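Local coordinates for protein oxaloacetate acetyl hydrolase (Cryphonectria parasitica, PDB 3LYE) that is a TIM-barrel enzyme of the phosphoenolpyruvate phosphomutase family, with calcium ions bound in the model, at residues Y177-I181 with A208-L213. Numbering follows the deposited sequence.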
loop_
_atom_site.group_PDB
_atom_site.type_symbol
_atom_site.label_atom_id
_atom_site.label_comp_id
_atom_site.label_asym_id
_atom_site.label_seq_id
_atom_site.Cartn_x
_atom_site.Cartn_y
_atom_site.Cartn_z
ATOM N N TYR A 177 10.202 36.429 15.364
ATOM C CA TYR A 177 10.314 35.740 16.630
ATOM C C TYR A 177 9.111 35.878 17.552
ATOM O O TYR A 177 8.587 34.870 18.010
ATOM C CB TYR A 177 11.606 36.168 17.292
ATOM C CG TYR A 177 11.875 35.563 18.629
ATOM C CD1 TYR A 177 11.527 36.224 19.771
ATOM C CD2 TYR A 177 12.481 34.327 18.751
ATOM C CE1 TYR A 177 11.780 35.703 20.996
ATOM C CE2 TYR A 177 12.750 33.786 19.986
ATOM C CZ TYR A 177 12.375 34.480 21.112
ATOM O OH TYR A 177 12.609 33.991 22.371
ATOM N N GLU A 178 8.652 37.097 17.801
ATOM C CA GLU A 178 7.504 37.310 18.680
ATOM C C GLU A 178 6.304 36.492 18.254
ATOM O O GLU A 178 5.650 35.896 19.093
ATOM C CB GLU A 178 7.100 38.796 18.725
ATOM C CG GLU A 178 7.874 39.666 19.681
ATOM C CD GLU A 178 7.286 41.079 19.755
ATOM O OE1 GLU A 178 6.077 41.219 20.089
ATOM O OE2 GLU A 178 8.037 42.045 19.472
ATOM N N GLU A 179 5.994 36.498 16.959
ATOM C CA GLU A 179 4.864 35.745 16.428
ATOM C C GLU A 179 5.047 34.256 16.730
ATOM O O GLU A 179 4.093 33.592 17.110
ATOM C CB GLU A 179 4.730 35.961 14.927
ATOM C CG GLU A 179 3.621 35.182 14.255
ATOM C CD GLU A 179 2.250 35.509 14.793
ATOM O OE1 GLU A 179 1.335 34.675 14.704
ATOM O OE2 GLU A 179 2.074 36.624 15.296
ATOM N N CYS A 180 6.273 33.749 16.592
ATOM C CA CYS A 180 6.536 32.339 16.863
ATOM C C CYS A 180 6.224 32.018 18.299
ATOM O O CYS A 180 5.571 31.020 18.579
ATOM C CB CYS A 180 7.996 31.979 16.604
ATOM S SG CYS A 180 8.415 31.893 14.871
ATOM N N ILE A 181 6.687 32.863 19.212
ATOM C CA ILE A 181 6.459 32.663 20.634
ATOM C C ILE A 181 4.962 32.694 20.958
ATOM O O ILE A 181 4.458 31.850 21.712
ATOM C CB ILE A 181 7.219 33.732 21.469
ATOM C CG1 ILE A 181 8.740 33.602 21.266
ATOM C CG2 ILE A 181 6.919 33.582 22.933
ATOM C CD1 ILE A 181 9.297 32.178 21.470
ATOM N N ALA A 208 16.852 31.816 23.928
ATOM C CA ALA A 208 15.806 32.748 24.323
ATOM C C ALA A 208 14.432 32.143 24.149
ATOM O O ALA A 208 13.539 32.400 24.959
ATOM C CB ALA A 208 15.918 34.031 23.531
ATOM N N ALA A 209 14.238 31.356 23.102
ATOM C CA ALA A 209 12.930 30.745 22.896
ATOM C C ALA A 209 12.672 29.778 24.051
ATOM O O ALA A 209 11.561 29.691 24.576
ATOM C CB ALA A 209 12.880 30.008 21.576
ATOM N N VAL A 210 13.706 29.037 24.440
ATOM C CA VAL A 210 13.560 28.094 25.538
ATOM C C VAL A 210 13.141 28.855 26.811
ATOM O O VAL A 210 12.235 28.437 27.537
ATOM C CB VAL A 210 14.855 27.316 25.810
ATOM C CG1 VAL A 210 14.700 26.539 27.108
ATOM C CG2 VAL A 210 15.198 26.372 24.648
ATOM N N ALA A 211 13.811 29.965 27.088
ATOM C CA ALA A 211 13.476 30.743 28.271
ATOM C C ALA A 211 12.081 31.396 28.205
ATOM O O ALA A 211 11.386 31.548 29.224
ATOM C CB ALA A 211 14.530 31.817 28.496
ATOM N N ALA A 212 11.647 31.763 27.007
ATOM C CA ALA A 212 10.351 32.409 26.854
ATOM C C ALA A 212 9.204 31.468 27.101
ATOM O O ALA A 212 8.122 31.898 27.535
ATOM C CB ALA A 212 10.222 32.964 25.467
ATOM N N LEU A 213 9.410 30.195 26.780
ATOM C CA LEU A 213 8.360 29.194 26.965
ATOM C C LEU A 213 8.522 28.338 28.221
ATOM O O LEU A 213 7.617 27.595 28.575
ATOM C CB LEU A 213 8.261 28.312 25.704
ATOM C CG LEU A 213 7.572 29.198 24.664
ATOM C CD1 LEU A 213 7.991 28.897 23.270
ATOM C CD2 LEU A 213 6.054 29.120 24.851
#
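Tyr177 reaches across to helix 203-213 with its hydroxyl leading, and Tyr177 OH comes to rest 3.1 Å from Ala208 C, against the Ala208-Ala209 peptide. Neither peptide polar atom is bonded to it: the angles at Ala208 O and Ala209 N are poor, although both are close. The methyls of Ala208, Ala209 and Ala212 lie near it, the closest being Ala208 CB, 3.5 Å from Tyr177 OH. The ring follows behind, with Tyr177 CE2 4.1 Å from Ala209 CB in an oblique approach. With CG anti to the backbone N (chi1 179°), the ring extends from its helix to the alanines.

One turn on, Ile181 supplies the second point of contact through the end of its longer branch. Ile181 CD1 meets Leu213 CD1 at 4.0 Å and lies 4.2 Å from Ala212 CB, also touching Ala209; the Ile181 and Leu213 side chains run by one another in opposing directions. Within helix 177-189, Ile181 CG1 packs over one face of the Tyr177 ring, 3.7 Å above its plane and nearer the ring's border than its centre.

The axes of segments 177-181 and 208-213 pass 11.2 Å apart, with a crossing angle of -40°, a spacing bridged by large side chains on one helix and mostly alanines on the other. Beneath, Leu197 of strand 194-197 touches both Ile181 and Ala209, placing the pair as neighbouring outer helices of the barrel. Arg185 hydrogen-bonds Ala212 O, adding a polar tie alongside. Between the two segments themselves, cohesion therefore rests on apolar packing and shape, with the tyrosine oxygen making close but unbonded approaches to the peptide.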